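Local coordinates for lovastatin nonaketide synthase, polyketide synthase component (PDB 7CPX), which builds the polyketide precursor of lovastatin, dihydromonacolin L, by repeated condensation of malonyl units with programmed methylation and reduction, working as a complex with lovC, at residues 1046-1051 with 1058-1063; 1537-1542 with 1789-1794. The protein carries 2 engineered substitutions. All blocks are in the same frame, centred on the assembly; numbering follows the deposited sequence.

Interaction 1. Residues 1046-1051 with 1058-1063; sequences ADVSRN and MTISFK
T1059 faces two residues at once, S1049 and R1050, in a classic beta bulge placed where the first strand turns a corner. R1050 N donates to T1059 O at 2.9 Å, in the carbonyl plane and on a lone pair, while the hydroxyl S1049 OG adds a weak bond to the same oxygen. T1059 N returns a bond to R1050 O, also at 2.9 Å. Before the bulge, D1047 N reaches S1061 O at 2.9 Å, nearly straight at 169°.

With chi1 at -53°, T1059 OG1 lies beside its own backbone N, over one face of the R1050 guanidinium, 3.3 Å above the plane and offset toward its rim; CG2 turns instead to S1049 OG, 3.4 Å away. The arginine crosses the threonine at a slant, and its NH1 finds a hydrogen bond with S1057 OG.

M1058 belongs to the other face. Its CG packs on V1048 CG2 at 3.5 Å, and the bend at chi3 (-71°) brings CE to N1051 OD1. I1060 continues this apolar row between V1048 and A1046.

The second subunit also meets the hairpin: its K1063 NZ bonds V1048 O, and the reverse. The face carrying A1046, M1058, I1060 and F1062 lies against helix 995-1012, as expected of a hotdog fold, in which the sheet wraps a central helix. Strand 1075-1087 pairs beyond 1058-1063 and 967-974 beyond 1046-1051, D1047 OD1 bonding to S967 and S1061 OG to Q1081.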
loop_
_atom_site.group_PDB
_atom_site.type_symbol
_atom_site.label_atom_id
_atom_site.label_comp_id
_atom_site.label_asym_id
_atom_site.label_seq_id
_atom_site.Cartn_x
_atom_site.Cartn_y
_atom_site.Cartn_z
ATOM N N ALA A 1046 6.105 4.014 -1.942
ATOM C CA ALA A 1046 6.554 5.251 -2.566
ATOM C C ALA A 1046 5.343 5.976 -3.128
ATOM O O ALA A 1046 4.638 5.443 -3.988
ATOM C CB ALA A 1046 7.574 4.971 -3.669
ATOM N N ASP A 1047 5.112 7.194 -2.654
ATOM C CA ASP A 1047 3.945 7.980 -3.023
ATOM C C ASP A 1047 4.424 9.299 -3.603
ATOM O O ASP A 1047 5.053 10.095 -2.899
ATOM C CB ASP A 1047 3.056 8.209 -1.804
ATOM C CG ASP A 1047 3.061 7.024 -0.865
ATOM O OD1 ASP A 1047 2.375 6.023 -1.160
ATOM O OD2 ASP A 1047 3.779 7.083 0.154
ATOM N N VAL A 1048 4.130 9.529 -4.880
ATOM C CA VAL A 1048 4.606 10.724 -5.570
ATOM C C VAL A 1048 3.758 11.894 -5.084
ATOM O O VAL A 1048 2.658 12.136 -5.584
ATOM C CB VAL A 1048 4.554 10.574 -7.093
ATOM C CG1 VAL A 1048 3.258 9.946 -7.525
ATOM C CG2 VAL A 1048 4.721 11.921 -7.757
ATOM N N SER A 1049 4.274 12.626 -4.096
ATOM C CA SER A 1049 3.566 13.786 -3.578
ATOM C C SER A 1049 3.474 14.906 -4.604
ATOM O O SER A 1049 2.593 15.763 -4.488
ATOM C CB SER A 1049 4.256 14.296 -2.313
ATOM O OG SER A 1049 5.611 14.622 -2.571
ATOM N N ARG A 1050 4.358 14.918 -5.599
ATOM C CA ARG A 1050 4.317 15.923 -6.658
ATOM C C ARG A 1050 4.672 15.244 -7.971
ATOM O O ARG A 1050 5.733 14.624 -8.077
ATOM C CB ARG A 1050 5.279 17.075 -6.371
ATOM C CG ARG A 1050 5.161 18.232 -7.351
ATOM C CD ARG A 1050 6.521 18.811 -7.701
ATOM N NE ARG A 1050 7.199 19.377 -6.541
ATOM C CZ ARG A 1050 8.380 19.981 -6.584
ATOM N NH1 ARG A 1050 9.046 20.114 -7.720
ATOM N NH2 ARG A 1050 8.903 20.463 -5.462
ATOM N N ASN A 1051 3.799 15.368 -8.968
ATOM C CA ASN A 1051 4.075 14.872 -10.313
ATOM C C ASN A 1051 4.016 16.065 -11.261
ATOM O O ASN A 1051 2.990 16.362 -11.874
ATOM C CB ASN A 1051 3.080 13.782 -10.697
ATOM C CG ASN A 1051 3.305 13.255 -12.098
ATOM O OD1 ASN A 1051 4.371 13.448 -12.683
ATOM N ND2 ASN A 1051 2.299 12.585 -12.646
ATOM N N MET A 1058 9.581 15.351 -10.021
ATOM C CA MET A 1058 8.709 14.381 -9.369
ATOM C C MET A 1058 9.193 14.153 -7.947
ATOM O O MET A 1058 10.297 13.644 -7.742
ATOM C CB MET A 1058 8.678 13.071 -10.152
ATOM C CG MET A 1058 7.739 12.037 -9.577
ATOM S SD MET A 1058 7.550 10.592 -10.638
ATOM C CE MET A 1058 6.589 11.277 -11.985
ATOM N N THR A 1059 8.367 14.529 -6.975
ATOM C CA THR A 1059 8.672 14.354 -5.562
ATOM C C THR A 1059 7.880 13.174 -5.015
ATOM O O THR A 1059 6.649 13.138 -5.129
ATOM C CB THR A 1059 8.350 15.620 -4.768
ATOM O OG1 THR A 1059 9.007 16.743 -5.365
ATOM C CG2 THR A 1059 8.817 15.475 -3.328
ATOM N N ILE A 1060 8.595 12.225 -4.412
ATOM C CA ILE A 1060 8.031 10.946 -3.997
ATOM C C ILE A 1060 8.484 10.608 -2.585
ATOM O O ILE A 1060 9.650 10.279 -2.362
ATOM C CB ILE A 1060 8.446 9.822 -4.967
ATOM C CG1 ILE A 1060 8.299 10.276 -6.420
ATOM C CG2 ILE A 1060 7.621 8.574 -4.718
ATOM C CD1 ILE A 1060 8.765 9.247 -7.419
ATOM N N SER A 1061 7.570 10.666 -1.625
ATOM C CA SER A 1061 7.903 10.217 -0.281
ATOM C C SER A 1061 7.950 8.696 -0.248
ATOM O O SER A 1061 6.991 8.023 -0.630
ATOM C CB SER A 1061 6.877 10.737 0.724
ATOM O OG SER A 1061 6.817 12.152 0.706
ATOM N N PHE A 1062 9.072 8.150 0.216
ATOM C CA PHE A 1062 9.280 6.712 0.203
ATOM C C PHE A 1062 9.591 6.227 1.610
ATOM O O PHE A 1062 10.207 6.936 2.409
ATOM C CB PHE A 1062 10.407 6.309 -0.760
ATOM C CG PHE A 1062 11.787 6.610 -0.248
ATOM C CD1 PHE A 1062 12.496 5.656 0.453
ATOM C CD2 PHE A 1062 12.379 7.837 -0.481
ATOM C CE1 PHE A 1062 13.764 5.918 0.924
ATOM C CE2 PHE A 1062 13.651 8.107 -0.015
ATOM C CZ PHE A 1062 14.344 7.146 0.691
ATOM N N LYS A 1063 9.139 5.009 1.900
ATOM C CA LYS A 1063 9.320 4.386 3.207
ATOM C C LYS A 1063 9.540 2.896 2.991
ATOM O O LYS A 1063 8.651 2.204 2.486
ATOM C CB LYS A 1063 8.110 4.624 4.110
ATOM C CG LYS A 1063 7.736 6.082 4.286
ATOM C CD LYS A 1063 6.490 6.228 5.140
ATOM C CE LYS A 1063 6.043 7.675 5.234
ATOM N NZ LYS A 1063 7.075 8.534 5.874
#

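Interaction 2. Residues 1537-1542 with 1789-1794; sequences LLKPGG and STTWTQ
The bond from G1542 N to K1539 O, 2.7 Å long, closes a type II beta turn against which T1791 packs from a distant loop. T1791 reaches the turn with both branches. Its methyl CG2 touches K1539 CB at 3.5 Å and G1542 CA at 3.6 Å. Its hydroxyl, set by chi1 of 70° between the backbone N and the carbonyl carbon, brings OG1 to 2.8 Å from G1541 O. T1791 N makes a weak bond of 3.4 Å to P1540 O, an atom whose modelled place is not secure.

The turn follows helix 1527-1537 and the short strand 1538-1539 and leads into strand 1542-1547 of the methyltransferase sheet, a helix-to-strand connection of its Rossmann-like fold. G1541 occupies the third position with phi of 82°, the left-handed conformation that a type II turn usually gives to glycine. The opposing segment links helix 1775-1784 to strand 1797-1801 of a separate mixed sheet, so the contact sets a turn of the methyltransferase against a loop leading to another sheet, with 246 residues between the two segments.

Beside T1791, T1790 crosses the P1540 ring obliquely, though the exact position of its hydroxyl is doubtful. K1539 runs extended beyond CG, passing T1791 CG2 with its CD at 4.1 Å; its NZ makes long, weak ion pairs with D1513 and D1441. T1791 also touches D1513 and Q1543, while the next residue, W1792, turns its ring away from the turn to stack on H1782.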
loop_
_atom_site.group_PDB
_atom_site.type_symbol
_atom_site.label_atom_id
_atom_site.label_comp_id
_atom_site.label_asym_id
_atom_site.label_seq_id
_atom_site.Cartn_x
_atom_site.Cartn_y
_atom_site.Cartn_z
ATOM N N LEU A 1537 47.728 -13.337 55.478
ATOM C CA LEU A 1537 47.164 -12.977 54.183
ATOM C C LEU A 1537 48.010 -11.977 53.410
ATOM O O LEU A 1537 47.931 -11.947 52.177
ATOM C CB LEU A 1537 45.752 -12.405 54.349
ATOM C CG LEU A 1537 44.621 -13.409 54.590
ATOM C CD1 LEU A 1537 43.274 -12.713 54.482
ATOM C CD2 LEU A 1537 44.694 -14.588 53.627
ATOM N N LEU A 1538 48.814 -11.165 54.089
ATOM C CA LEU A 1538 49.619 -10.162 53.408
ATOM C C LEU A 1538 50.858 -10.786 52.784
ATOM O O LEU A 1538 51.503 -11.656 53.376
ATOM C CB LEU A 1538 50.040 -9.058 54.377
ATOM C CG LEU A 1538 48.986 -8.010 54.727
ATOM C CD1 LEU A 1538 49.533 -7.054 55.765
ATOM C CD2 LEU A 1538 48.541 -7.249 53.489
ATOM N N LYS A 1539 51.187 -10.333 51.578
ATOM C CA LYS A 1539 52.462 -10.682 50.981
ATOM C C LYS A 1539 53.586 -10.035 51.788
ATOM O O LYS A 1539 53.369 -9.027 52.465
ATOM C CB LYS A 1539 52.526 -10.209 49.532
ATOM C CG LYS A 1539 51.538 -10.876 48.594
ATOM C CD LYS A 1539 51.383 -10.063 47.319
ATOM C CE LYS A 1539 50.471 -10.743 46.313
ATOM N NZ LYS A 1539 50.268 -9.904 45.098
ATOM N N PRO A 1540 54.796 -10.591 51.742
ATOM C CA PRO A 1540 55.902 -9.970 52.482
ATOM C C PRO A 1540 56.087 -8.524 52.050
ATOM O O PRO A 1540 56.161 -8.217 50.858
ATOM C CB PRO A 1540 57.112 -10.840 52.117
ATOM C CG PRO A 1540 56.537 -12.125 51.625
ATOM C CD PRO A 1540 55.232 -11.777 50.987
ATOM N N GLY A 1541 56.163 -7.633 53.035
ATOM C CA GLY A 1541 56.207 -6.213 52.773
ATOM C C GLY A 1541 54.858 -5.570 52.538
ATOM O O GLY A 1541 54.805 -4.360 52.286
ATOM N N GLY A 1542 53.769 -6.334 52.609
ATOM C CA GLY A 1542 52.454 -5.758 52.420
ATOM C C GLY A 1542 52.140 -4.699 53.458
ATOM O O GLY A 1542 52.701 -4.668 54.554
ATOM N N SER A 1789 58.179 -11.314 43.608
ATOM C CA SER A 1789 56.913 -11.863 44.075
ATOM C C SER A 1789 56.367 -11.153 45.308
ATOM O O SER A 1789 55.330 -11.573 45.832
ATOM C CB SER A 1789 57.071 -13.356 44.381
ATOM O OG SER A 1789 58.032 -13.567 45.402
ATOM N N THR A 1790 57.025 -10.101 45.782
ATOM C CA THR A 1790 56.608 -9.396 46.984
ATOM C C THR A 1790 56.085 -8.008 46.628
ATOM O O THR A 1790 56.280 -7.512 45.514
ATOM C CB THR A 1790 57.765 -9.299 47.989
ATOM O OG1 THR A 1790 57.257 -9.478 49.316
ATOM C CG2 THR A 1790 58.472 -7.953 47.904
ATOM N N THR A 1791 55.413 -7.384 47.598
ATOM C CA THR A 1791 54.751 -6.107 47.338
ATOM C C THR A 1791 55.754 -5.028 46.956
ATOM O O THR A 1791 55.509 -4.244 46.030
ATOM C CB THR A 1791 53.956 -5.660 48.564
ATOM O OG1 THR A 1791 54.860 -5.273 49.606
ATOM C CG2 THR A 1791 53.066 -6.779 49.064
ATOM N N TRP A 1792 56.881 -4.964 47.660
ATOM C CA TRP A 1792 57.861 -3.917 47.412
ATOM C C TRP A 1792 58.250 -3.888 45.940
ATOM O O TRP A 1792 58.504 -4.927 45.325
ATOM C CB TRP A 1792 59.102 -4.137 48.278
ATOM C CG TRP A 1792 60.159 -3.112 48.044
ATOM C CD1 TRP A 1792 60.351 -1.958 48.744
ATOM C CD2 TRP A 1792 61.169 -3.142 47.032
ATOM N NE1 TRP A 1792 61.420 -1.268 48.231
ATOM C CE2 TRP A 1792 61.940 -1.973 47.179
ATOM C CE3 TRP A 1792 61.497 -4.043 46.015
ATOM C CZ2 TRP A 1792 63.017 -1.684 46.350
ATOM C CZ3 TRP A 1792 62.568 -3.753 45.192
ATOM C CH2 TRP A 1792 63.315 -2.584 45.364
ATOM N N THR A 1793 58.294 -2.684 45.381
ATOM C CA THR A 1793 58.523 -2.484 43.960
ATOM C C THR A 1793 59.927 -1.945 43.715
ATOM O O THR A 1793 60.617 -1.491 44.631
ATOM C CB THR A 1793 57.485 -1.525 43.372
ATOM O OG1 THR A 1793 56.241 -1.686 44.064
ATOM C CG2 THR A 1793 57.272 -1.820 41.903
ATOM N N GLN A 1794 60.335 -1.988 42.445
ATOM C CA GLN A 1794 61.734 -1.746 42.108
ATOM C C GLN A 1794 62.156 -0.318 42.434
ATOM O O GLN A 1794 63.259 -0.097 42.946
ATOM C CB GLN A 1794 61.973 -2.044 40.629
ATOM C CG GLN A 1794 63.333 -2.666 40.337
ATOM C CD GLN A 1794 63.515 -4.027 40.988
ATOM O OE1 GLN A 1794 64.567 -4.317 41.556
ATOM N NE2 GLN A 1794 62.491 -4.869 40.905
#

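How the interactions relate
The two contacts differ in what they join. Interaction 1 pairs neighbouring strands of one hairpin, with six residues between the two segments, and its surroundings include the second subunit; interaction 2 sets a turn against a loop far away in sequence, with no other protein chain touching them. They follow one another along the chain, interaction 1 closing before interaction 2 opens. Their centres are 74 Å apart and their nearest atoms about 59 Å, so they are independent local features, one in the dehydratase and the other at the methyltransferase. Both lie away from the annotated catalytic residues and from the NADP pocket of the ketoreductase domain.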